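Local coordinates for protein fatty acid amide hydrolase (Candida albicans, PDB 6KVR) that probably hydrolyses monocarboxylic acid amides to the carboxylate and ammonium, as a member of the amidase signature family, at residues 60-65 against 224-229; 99-104 against 135-140; 165-170 against 177-182; 344-349 against 375-380. All coordinates share one frame; numbering follows the deposited sequence.

Contact 1. Residues 60-65 against 224-229; sequences DQFNAV and FNLLLS
Residues 60-65 leave one helix and enter the next while running roughly against residues 224-229, the two end-to-end directions lying 154° apart, and one backbone bond, from Leu226 N to Phe62 O at 2.7 Å, joins them. Gln61, with positive phi, closes the preceding helix in a Schellman motif, and Asn63 is the N-cap of the following one, its OD1 accepting from Asp66 N. On the other side Asn225 begins a type I turn ending at Leu228, and its OD1 accepts from Leu227 N, an Asx turn. That bond fixes the amide, whose ND2 reaches Gln61 OE1 over 3.0 Å, nearly straight and on a lone pair. The two amides lie side by side, their planes 31° apart. Both have second partners: Val537 N also donates to Gln61 OE1, Val537 O accepts from Asn225 ND2, and Gln61 NE2 turns to Ser534 O. Apolar contacts follow beyond this amide pair. Val65 CG2 sits over the middle of one face of Phe224, a CH-pi contact at 3.9 Å from CG2 to the ring centroid. Between the amides and this ring, Phe62 CD2 lies alongside Leu226 CD1 at 3.7 Å. The junction between helices 54-59 and 64-70 thus rests on the loop after strand 221-222, with Leu57 touching both Phe62 and Leu226, and Phe117 of helix 100-118 meeting Ala64 and Leu226.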
# COMPACT_ATOMS: atom_id res chain seq x y z
N ASP A 60 -4.65 -4.19 -46.47
CA ASP A 60 -4.80 -5.59 -46.82
C ASP A 60 -4.89 -6.51 -45.61
O ASP A 60 -5.01 -7.73 -45.80
CB ASP A 60 -3.62 -6.00 -47.69
CG ASP A 60 -3.89 -5.80 -49.16
OD1 ASP A 60 -3.53 -6.69 -49.96
OD2 ASP A 60 -4.48 -4.75 -49.51
N GLN A 61 -4.81 -5.98 -44.39
CA GLN A 61 -4.80 -6.82 -43.19
C GLN A 61 -3.65 -7.82 -43.26
O GLN A 61 -3.80 -9.00 -42.94
CB GLN A 61 -6.14 -7.54 -43.00
CG GLN A 61 -7.31 -6.57 -42.96
CD GLN A 61 -8.64 -7.23 -42.62
OE1 GLN A 61 -8.83 -7.74 -41.51
NE2 GLN A 61 -9.57 -7.20 -43.57
N PHE A 62 -2.50 -7.34 -43.74
CA PHE A 62 -1.30 -8.17 -43.86
C PHE A 62 -0.94 -8.80 -42.52
O PHE A 62 -0.94 -8.12 -41.48
CB PHE A 62 -0.16 -7.27 -44.38
CG PHE A 62 1.08 -8.01 -44.78
CD1 PHE A 62 1.18 -8.64 -46.01
CD2 PHE A 62 2.18 -8.05 -43.93
CE1 PHE A 62 2.34 -9.31 -46.38
CE2 PHE A 62 3.34 -8.72 -44.29
CZ PHE A 62 3.42 -9.35 -45.53
N ASN A 63 -0.67 -10.11 -42.52
CA ASN A 63 -0.21 -10.83 -41.33
C ASN A 63 1.31 -10.88 -41.39
O ASN A 63 1.89 -11.75 -42.06
CB ASN A 63 -0.83 -12.23 -41.27
CG ASN A 63 -0.35 -13.05 -40.06
OD1 ASN A 63 0.71 -12.80 -39.49
ND2 ASN A 63 -1.14 -14.06 -39.69
N ALA A 64 1.97 -9.95 -40.69
CA ALA A 64 3.43 -9.87 -40.78
C ALA A 64 4.10 -11.09 -40.15
O ALA A 64 5.17 -11.50 -40.60
CB ALA A 64 3.94 -8.59 -40.13
N VAL A 65 3.49 -11.69 -39.13
CA VAL A 65 4.10 -12.86 -38.49
C VAL A 65 4.14 -14.03 -39.47
O VAL A 65 5.14 -14.76 -39.55
CB VAL A 65 3.34 -13.21 -37.20
CG1 VAL A 65 3.84 -14.54 -36.62
CG2 VAL A 65 3.48 -12.08 -36.19
N PHE A 224 -0.06 -9.49 -36.31
CA PHE A 224 -0.82 -10.57 -36.93
C PHE A 224 -1.84 -10.08 -37.95
O PHE A 224 -2.43 -10.89 -38.67
CB PHE A 224 -1.54 -11.40 -35.85
CG PHE A 224 -0.61 -12.26 -35.04
CD1 PHE A 224 -0.29 -13.55 -35.45
CD2 PHE A 224 -0.04 -11.77 -33.87
CE1 PHE A 224 0.58 -14.35 -34.70
CE2 PHE A 224 0.83 -12.55 -33.12
CZ PHE A 224 1.14 -13.84 -33.53
N ASN A 225 -2.07 -8.77 -38.01
CA ASN A 225 -3.01 -8.14 -38.92
C ASN A 225 -2.70 -6.66 -38.88
O ASN A 225 -3.09 -5.98 -37.92
CB ASN A 225 -4.46 -8.42 -38.50
CG ASN A 225 -5.49 -7.79 -39.44
OD1 ASN A 225 -5.24 -6.75 -40.05
ND2 ASN A 225 -6.66 -8.42 -39.56
N LEU A 226 -1.98 -6.16 -39.89
CA LEU A 226 -1.47 -4.80 -39.85
C LEU A 226 -2.55 -3.73 -39.99
O LEU A 226 -2.24 -2.54 -39.82
CB LEU A 226 -0.42 -4.60 -40.95
CG LEU A 226 0.96 -5.23 -40.71
CD1 LEU A 226 1.89 -4.92 -41.89
CD2 LEU A 226 1.57 -4.75 -39.41
N LEU A 227 -3.79 -4.09 -40.28
CA LEU A 227 -4.83 -3.07 -40.18
C LEU A 227 -5.13 -2.74 -38.71
O LEU A 227 -5.50 -1.59 -38.40
CB LEU A 227 -6.10 -3.53 -40.90
CG LEU A 227 -7.34 -2.61 -40.81
CD1 LEU A 227 -7.12 -1.26 -41.48
CD2 LEU A 227 -8.56 -3.29 -41.40
N LEU A 228 -4.95 -3.69 -37.80
CA LEU A 228 -5.39 -3.51 -36.42
C LEU A 228 -4.34 -2.83 -35.56
O LEU A 228 -3.14 -2.85 -35.85
CB LEU A 228 -5.78 -4.85 -35.78
CG LEU A 228 -6.67 -5.69 -36.71
CD1 LEU A 228 -6.97 -7.03 -36.08
CD2 LEU A 228 -7.98 -4.92 -37.07
N SER A 229 -4.81 -2.22 -34.47
CA SER A 229 -3.92 -1.70 -33.45
C SER A 229 -3.23 -2.84 -32.69
O SER A 229 -3.80 -3.92 -32.49
CB SER A 229 -4.71 -0.85 -32.46
OG SER A 229 -4.02 -0.75 -31.23

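Contact 2. Residues 99-104 against 135-140; sequences SSVEVF and ERDNYF
A capping box opens helix 100-118, and an aspartate from a neighbouring, nearly antiparallel helix adds a second grip on the same end. Within the box, Ser99 OG takes the crowded position between its own backbone N and carbonyl carbon (chi1 81°), from which it accepts from Glu102 N at 2.9 Å. Glu102 replies through OE2, whose anti lone pair receives Ser99 N over 3.0 Å. The two amides in between, those of Ser100 and Val101, are met by Asp137, whose carboxylate reaches across from helix 126-143 with CG anti to its carbonyl carbon. Its OD1 receives Ser100 N at 2.8 Å, almost straight and on the syn lone pair. The other oxygen, OD2, takes Val101 N at 3.0 Å, but this donor stands above the carboxylate plane. One side chain therefore binds two successive first-turn amides, one with each oxygen, and serines and valine close around it: Val101 CG2 comes to 3.2 Å from OD2 of Asp137, and Ser100 CB to 3.3 Å from OD1 of Asp137. The negative carboxylate at the positive end of the helix dipole should be favourable, and this setting would be expected to keep Asp137 ionised. Beside it, Arg136 lays CB against Ser100 OG and then bends away, its NE and NH2 bonding to Gly194 O and Ala195 O. The segment axes pass 9.6 Å apart at 155°; Leu130 of helix 126-143 meets Val101 and Phe104, while helices 76-82 and 86-94 pack on Val103.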
# COMPACT_ATOMS: atom_id res chain seq x y z
N SER A 99 26.84 -17.71 -27.34
CA SER A 99 27.39 -16.43 -26.94
C SER A 99 26.26 -15.42 -26.76
O SER A 99 25.16 -15.57 -27.30
CB SER A 99 28.40 -15.94 -27.98
OG SER A 99 27.75 -15.34 -29.09
N SER A 100 26.52 -14.41 -25.94
CA SER A 100 25.54 -13.34 -25.81
C SER A 100 25.44 -12.56 -27.10
O SER A 100 24.34 -12.17 -27.51
CB SER A 100 25.90 -12.41 -24.65
OG SER A 100 25.68 -13.06 -23.43
N VAL A 101 26.58 -12.36 -27.77
CA VAL A 101 26.60 -11.60 -29.01
C VAL A 101 25.69 -12.24 -30.06
O VAL A 101 24.85 -11.57 -30.67
CB VAL A 101 28.05 -11.48 -29.52
CG1 VAL A 101 28.06 -10.96 -30.95
CG2 VAL A 101 28.85 -10.57 -28.59
N GLU A 102 25.84 -13.54 -30.28
CA GLU A 102 25.03 -14.20 -31.30
C GLU A 102 23.55 -14.17 -30.93
O GLU A 102 22.69 -13.96 -31.80
CB GLU A 102 25.57 -15.62 -31.51
CG GLU A 102 24.84 -16.73 -30.81
CD GLU A 102 25.52 -18.08 -31.04
OE1 GLU A 102 25.58 -18.55 -32.21
OE2 GLU A 102 26.01 -18.66 -30.05
N VAL A 103 23.22 -14.31 -29.64
CA VAL A 103 21.83 -14.22 -29.22
C VAL A 103 21.29 -12.81 -29.46
O VAL A 103 20.15 -12.64 -29.91
CB VAL A 103 21.68 -14.66 -27.76
CG1 VAL A 103 20.34 -14.20 -27.18
CG2 VAL A 103 21.81 -16.18 -27.67
N PHE A 104 22.11 -11.79 -29.20
CA PHE A 104 21.68 -10.41 -29.42
C PHE A 104 21.41 -10.13 -30.90
O PHE A 104 20.42 -9.48 -31.24
CB PHE A 104 22.72 -9.44 -28.89
CG PHE A 104 22.39 -8.01 -29.18
CD1 PHE A 104 21.40 -7.36 -28.47
CD2 PHE A 104 23.04 -7.34 -30.19
CE1 PHE A 104 21.09 -6.05 -28.75
CE2 PHE A 104 22.74 -6.03 -30.48
CZ PHE A 104 21.76 -5.38 -29.77
N GLU A 135 30.35 -7.00 -23.56
CA GLU A 135 30.71 -7.00 -22.15
C GLU A 135 30.24 -8.27 -21.46
O GLU A 135 30.97 -8.87 -20.68
CB GLU A 135 30.14 -5.78 -21.44
CG GLU A 135 30.28 -4.48 -22.18
CD GLU A 135 29.77 -3.28 -21.38
OE1 GLU A 135 29.95 -3.27 -20.14
OE2 GLU A 135 29.17 -2.37 -21.99
N ARG A 136 29.01 -8.70 -21.77
CA ARG A 136 28.49 -9.92 -21.17
C ARG A 136 29.41 -11.10 -21.47
O ARG A 136 29.75 -11.89 -20.58
CB ARG A 136 27.09 -10.21 -21.70
CG ARG A 136 26.07 -9.18 -21.31
CD ARG A 136 25.96 -9.08 -19.80
NE ARG A 136 24.92 -8.14 -19.42
CZ ARG A 136 25.13 -6.85 -19.20
NH1 ARG A 136 26.34 -6.32 -19.32
NH2 ARG A 136 24.10 -6.09 -18.85
N ASP A 137 29.85 -11.22 -22.72
CA ASP A 137 30.69 -12.34 -23.09
C ASP A 137 32.09 -12.19 -22.49
O ASP A 137 32.68 -13.17 -22.03
CB ASP A 137 30.75 -12.47 -24.62
CG ASP A 137 29.49 -13.15 -25.21
OD1 ASP A 137 28.83 -13.95 -24.50
OD2 ASP A 137 29.16 -12.87 -26.38
N ASN A 138 32.62 -10.95 -22.45
CA ASN A 138 33.89 -10.71 -21.76
C ASN A 138 33.82 -11.17 -20.31
O ASN A 138 34.73 -11.85 -19.82
CB ASN A 138 34.25 -9.24 -21.81
CG ASN A 138 34.59 -8.78 -23.20
OD1 ASN A 138 34.57 -7.58 -23.49
ND2 ASN A 138 34.88 -9.73 -24.10
N TYR A 139 32.74 -10.79 -19.62
CA TYR A 139 32.58 -11.17 -18.22
C TYR A 139 32.55 -12.69 -18.07
O TYR A 139 33.16 -13.24 -17.15
CB TYR A 139 31.31 -10.53 -17.67
CG TYR A 139 31.08 -10.74 -16.19
CD1 TYR A 139 30.55 -11.94 -15.71
CD2 TYR A 139 31.36 -9.73 -15.27
CE1 TYR A 139 30.33 -12.14 -14.38
CE2 TYR A 139 31.14 -9.93 -13.93
CZ TYR A 139 30.62 -11.13 -13.49
OH TYR A 139 30.39 -11.35 -12.16
N PHE A 140 31.84 -13.37 -18.97
CA PHE A 140 31.73 -14.83 -18.88
C PHE A 140 33.10 -15.49 -19.06
O PHE A 140 33.43 -16.45 -18.35
CB PHE A 140 30.75 -15.34 -19.93
CG PHE A 140 30.46 -16.81 -19.83
CD1 PHE A 140 29.69 -17.31 -18.80
CD2 PHE A 140 30.97 -17.68 -20.76
CE1 PHE A 140 29.43 -18.66 -18.71
CE2 PHE A 140 30.71 -19.03 -20.68
CZ PHE A 140 29.94 -19.52 -19.66

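Contact 3. Residues 165-170 against 177-182; sequences DKITHG and VNIPNS
Close packing and direct bonds gather around Thr168 and Asn178, whereas the Asp165 end of this pair of irregular, roughly oppositely running segments is linked partly through water. At the tight end Thr168 N donates to Asn178 O at 2.9 Å, nearly along the C=O axis. Asn178, with CG anti to its backbone N (chi1 177°), returns its ND2 to Thr168 O at 2.9 Å; the bond is almost straight and lies in the amide plane, so Asn178 clasps both polar backbone atoms of Thr168. The Pro180 ring crosses Thr168 at about a right angle, its CG 3.5 Å from OG1 of Thr168, a hydroxyl hydrogen-bonded to Arg200 NH2 of strand 199-201. Ile179 CG2 packs 3.5 Å from Asp165 C. Toward the exposed end, Asp165 N still binds Pro180 O at 2.9 Å, but its carboxylate works through a water that donates to Asp165 OD1 at 2.6 Å and, at a longer 3.3 Å, to Asn181 O. Thr168 lies about 9 Å, side chain to side chain, from Lys158, a predicted charge-relay residue. Both segments connect strand 155-158 to helix 185-192, and Lys166 NZ forms a salt bridge with Glu128 of helix 126-143.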
# COMPACT_ATOMS: atom_id res chain seq x y z
N ASP A 165 20.79 8.97 -19.66
CA ASP A 165 21.40 9.79 -20.69
C ASP A 165 20.65 9.73 -22.01
O ASP A 165 21.23 9.98 -23.06
CB ASP A 165 22.87 9.42 -20.91
CG ASP A 165 23.72 9.73 -19.70
OD1 ASP A 165 23.38 10.72 -19.01
OD2 ASP A 165 24.70 9.00 -19.42
N LYS A 166 19.35 9.45 -21.97
CA LYS A 166 18.54 9.45 -23.18
C LYS A 166 17.23 10.19 -22.93
O LYS A 166 16.72 10.20 -21.80
CB LYS A 166 18.26 8.05 -23.67
CG LYS A 166 19.40 7.52 -24.50
CD LYS A 166 19.20 6.07 -24.86
CE LYS A 166 20.31 5.60 -25.80
NZ LYS A 166 20.64 4.25 -25.35
N ILE A 167 16.72 10.83 -23.98
CA ILE A 167 15.43 11.49 -23.89
C ILE A 167 14.42 10.53 -23.31
O ILE A 167 14.33 9.37 -23.73
CB ILE A 167 14.97 11.99 -25.27
CG1 ILE A 167 15.85 13.12 -25.79
CG2 ILE A 167 13.51 12.43 -25.21
CD1 ILE A 167 15.67 13.34 -27.31
N THR A 168 13.64 11.02 -22.34
CA THR A 168 12.53 10.28 -21.77
C THR A 168 11.34 11.23 -21.72
O THR A 168 11.29 12.13 -20.88
CB THR A 168 12.88 9.75 -20.39
OG1 THR A 168 14.06 8.96 -20.49
CG2 THR A 168 11.73 8.89 -19.83
N HIS A 169 10.40 11.04 -22.63
CA HIS A 169 9.33 12.00 -22.80
C HIS A 169 7.95 11.46 -22.47
O HIS A 169 7.02 12.26 -22.30
CB HIS A 169 9.34 12.55 -24.24
CG HIS A 169 9.30 11.49 -25.29
ND1 HIS A 169 8.22 10.64 -25.44
CD2 HIS A 169 10.19 11.14 -26.24
CE1 HIS A 169 8.46 9.81 -26.44
NE2 HIS A 169 9.65 10.10 -26.95
N GLY A 170 7.79 10.14 -22.36
CA GLY A 170 6.50 9.57 -21.98
C GLY A 170 5.36 9.92 -22.91
O GLY A 170 4.20 9.96 -22.47
N VAL A 177 12.86 17.35 -24.19
CA VAL A 177 14.11 17.90 -23.68
C VAL A 177 14.47 17.33 -22.31
O VAL A 177 15.38 17.82 -21.65
CB VAL A 177 14.05 19.43 -23.63
CG1 VAL A 177 13.85 20.00 -25.03
CG2 VAL A 177 12.92 19.87 -22.71
N ASN A 178 13.77 16.29 -21.86
CA ASN A 178 14.00 15.70 -20.55
C ASN A 178 14.96 14.52 -20.69
O ASN A 178 14.59 13.49 -21.26
CB ASN A 178 12.68 15.28 -19.92
CG ASN A 178 12.86 14.59 -18.58
OD1 ASN A 178 13.41 15.18 -17.66
ND2 ASN A 178 12.43 13.33 -18.48
N ILE A 179 16.17 14.66 -20.18
CA ILE A 179 17.19 13.62 -20.25
C ILE A 179 17.62 13.28 -18.82
O ILE A 179 18.44 13.98 -18.22
CB ILE A 179 18.40 14.06 -21.09
CG1 ILE A 179 17.97 14.50 -22.49
CG2 ILE A 179 19.45 12.94 -21.19
CD1 ILE A 179 19.15 14.84 -23.42
N PRO A 180 17.12 12.18 -18.26
CA PRO A 180 17.54 11.77 -16.91
C PRO A 180 19.00 11.32 -16.85
O PRO A 180 19.58 10.84 -17.83
CB PRO A 180 16.60 10.61 -16.56
CG PRO A 180 16.09 10.12 -17.90
CD PRO A 180 16.07 11.30 -18.81
N ASN A 181 19.57 11.44 -15.65
CA ASN A 181 20.96 11.05 -15.38
C ASN A 181 21.12 9.57 -15.04
O ASN A 181 22.25 9.13 -14.81
CB ASN A 181 21.52 11.85 -14.22
CG ASN A 181 21.71 13.30 -14.55
OD1 ASN A 181 21.32 14.18 -13.78
ND2 ASN A 181 22.32 13.57 -15.70
N SER A 182 20.02 8.81 -14.95
CA SER A 182 20.13 7.43 -14.52
C SER A 182 18.90 6.64 -14.99
O SER A 182 17.85 7.21 -15.31
CB SER A 182 20.27 7.33 -13.00
OG SER A 182 19.12 7.85 -12.37
O HOH W 1 24.38 10.86 -16.58

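Contact 4. Residues 344-349 against 375-380; sequences VAIIRD and AKIIEF
Four backbone hydrogen bonds knit strands 344-346 and 376-379 in parallel, Val344 facing Ile377, Ala345 facing Ile378 and Ile346 facing Glu379. Val344 N donates to Lys376 O and Val344 O accepts from Ile378 N; one step on, Ile346 N donates to Ile378 O at 2.8 Å, nearly along the C=O axis, and Ile346 O receives Phe380 N at 3.0 Å. Beyond, a water continues the link, accepting from Arg348 N and donating to Phe380 O at 2.7 Å. Ala345 CB meets Phe380 CB at 3.9 Å, and Ile347 CG1 lies beside Phe380 CD2 at 3.8 Å. Arg348, in the following loop, bends at chi2 (-96°) and grips Glu379, which shares a face with Ile346, side-on: NE bonds OE1 at 2.9 Å and NH2 bonds OE2 at 2.8 Å, both on syn lone pairs, with guanidinium and carboxylate planes 33° apart. Farther out, Asn364 OD1 of helix 357-372 takes Arg348 NH1, Val367 packs on Ile346, Arg348 and Ile377, and Phe454 stacks on Phe380. This beta-alpha-beta crossover therefore carries a two-pronged salt bridge at the sheet's outermost strand within the chain, where each charge compensates the other and both should favour their ionised forms.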
# COMPACT_ATOMS: atom_id res chain seq x y z
N VAL A 344 -12.75 -22.24 -11.00
CA VAL A 344 -12.64 -21.06 -11.85
C VAL A 344 -14.02 -20.43 -12.03
O VAL A 344 -14.94 -21.09 -12.52
CB VAL A 344 -12.02 -21.41 -13.22
CG1 VAL A 344 -11.75 -20.13 -14.00
CG2 VAL A 344 -10.73 -22.19 -13.06
N ALA A 345 -14.15 -19.17 -11.64
CA ALA A 345 -15.35 -18.39 -11.93
C ALA A 345 -15.20 -17.72 -13.30
O ALA A 345 -14.13 -17.19 -13.63
CB ALA A 345 -15.59 -17.35 -10.84
N ILE A 346 -16.27 -17.76 -14.09
CA ILE A 346 -16.23 -17.31 -15.48
C ILE A 346 -17.07 -16.06 -15.60
O ILE A 346 -18.23 -16.03 -15.17
CB ILE A 346 -16.75 -18.40 -16.44
CG1 ILE A 346 -16.11 -19.75 -16.11
CG2 ILE A 346 -16.45 -18.01 -17.90
CD1 ILE A 346 -14.61 -19.79 -16.32
N ILE A 347 -16.50 -15.02 -16.21
CA ILE A 347 -17.25 -13.83 -16.59
C ILE A 347 -17.49 -13.93 -18.09
O ILE A 347 -16.55 -13.78 -18.88
CB ILE A 347 -16.51 -12.54 -16.20
CG1 ILE A 347 -16.48 -12.39 -14.67
CG2 ILE A 347 -17.16 -11.31 -16.84
CD1 ILE A 347 -15.71 -11.16 -14.18
N ARG A 348 -18.74 -14.21 -18.48
CA ARG A 348 -19.09 -14.21 -19.90
C ARG A 348 -19.45 -12.83 -20.42
O ARG A 348 -19.39 -12.61 -21.64
CB ARG A 348 -20.29 -15.13 -20.16
CG ARG A 348 -20.20 -16.48 -19.51
CD ARG A 348 -19.68 -17.48 -20.49
NE ARG A 348 -19.69 -18.84 -19.97
CZ ARG A 348 -19.49 -19.90 -20.73
NH1 ARG A 348 -19.31 -19.79 -22.04
NH2 ARG A 348 -19.47 -21.11 -20.18
N ASP A 349 -19.81 -11.91 -19.53
CA ASP A 349 -20.31 -10.58 -19.86
C ASP A 349 -20.23 -9.76 -18.59
O ASP A 349 -20.81 -10.14 -17.56
CB ASP A 349 -21.75 -10.67 -20.40
CG ASP A 349 -22.33 -9.33 -20.87
OD1 ASP A 349 -22.41 -8.35 -20.08
OD2 ASP A 349 -22.70 -9.24 -22.06
N ALA A 375 -12.07 -29.33 -14.01
CA ALA A 375 -12.13 -28.15 -13.15
C ALA A 375 -13.56 -27.83 -12.75
O ALA A 375 -14.49 -27.94 -13.55
CB ALA A 375 -11.51 -26.93 -13.85
N LYS A 376 -13.74 -27.44 -11.49
CA LYS A 376 -15.01 -26.88 -11.05
C LYS A 376 -15.13 -25.46 -11.60
O LYS A 376 -14.31 -24.59 -11.27
CB LYS A 376 -15.10 -26.90 -9.53
CG LYS A 376 -16.43 -26.43 -8.94
CD LYS A 376 -16.27 -26.18 -7.44
CE LYS A 376 -17.59 -26.26 -6.65
NZ LYS A 376 -18.57 -25.19 -6.99
N ILE A 377 -16.12 -25.22 -12.45
CA ILE A 377 -16.36 -23.89 -12.99
C ILE A 377 -17.64 -23.34 -12.37
O ILE A 377 -18.60 -24.08 -12.12
CB ILE A 377 -16.44 -23.86 -14.53
CG1 ILE A 377 -17.74 -24.45 -15.02
CG2 ILE A 377 -15.24 -24.56 -15.18
CD1 ILE A 377 -18.33 -23.67 -16.17
N ILE A 378 -17.63 -22.05 -12.09
CA ILE A 378 -18.77 -21.32 -11.56
C ILE A 378 -19.11 -20.24 -12.58
O ILE A 378 -18.23 -19.49 -12.99
CB ILE A 378 -18.46 -20.69 -10.18
CG1 ILE A 378 -18.16 -21.76 -9.14
CG2 ILE A 378 -19.57 -19.77 -9.73
CD1 ILE A 378 -17.69 -21.20 -7.82
N GLU A 379 -20.38 -20.19 -13.00
CA GLU A 379 -20.83 -19.12 -13.89
C GLU A 379 -21.14 -17.90 -13.03
O GLU A 379 -21.95 -17.96 -12.10
CB GLU A 379 -22.05 -19.55 -14.71
CG GLU A 379 -21.77 -20.66 -15.73
CD GLU A 379 -20.89 -20.24 -16.93
OE1 GLU A 379 -20.94 -19.07 -17.36
OE2 GLU A 379 -20.15 -21.11 -17.46
N PHE A 380 -20.45 -16.79 -13.33
CA PHE A 380 -20.29 -15.68 -12.40
C PHE A 380 -20.82 -14.40 -13.04
O PHE A 380 -20.33 -13.98 -14.09
CB PHE A 380 -18.81 -15.53 -12.04
CG PHE A 380 -18.52 -14.42 -11.08
CD1 PHE A 380 -19.35 -14.16 -10.00
CD2 PHE A 380 -17.36 -13.66 -11.22
CE1 PHE A 380 -19.05 -13.15 -9.11
CE2 PHE A 380 -17.05 -12.65 -10.34
CZ PHE A 380 -17.90 -12.39 -9.28
O HOH W 2 -20.67 -13.92 -16.73

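Along the chain, contact 1 closes a long loop within which contacts 2 and 3 follow one another, and contact 4 comes later. Contacts 1 to 3 lie 27 to 34 Å apart between centres; contact 4 is 32 Å from contact 1 but about 47 Å and 45 Å from contacts 2 and 3. None touches another. Helix 100-118 carries one side of contact 2 and touches contact 1 through Phe117, and helix 126-143 reaches from contact 2 to contact 3. Contact 4 borders the mixed sheet that strand 155-158, before contact 3, also joins. The contacts thus range around the amidase fold, from local loop closure to a 158-residue span; contact 3 alone approaches predicted catalytic Lys158.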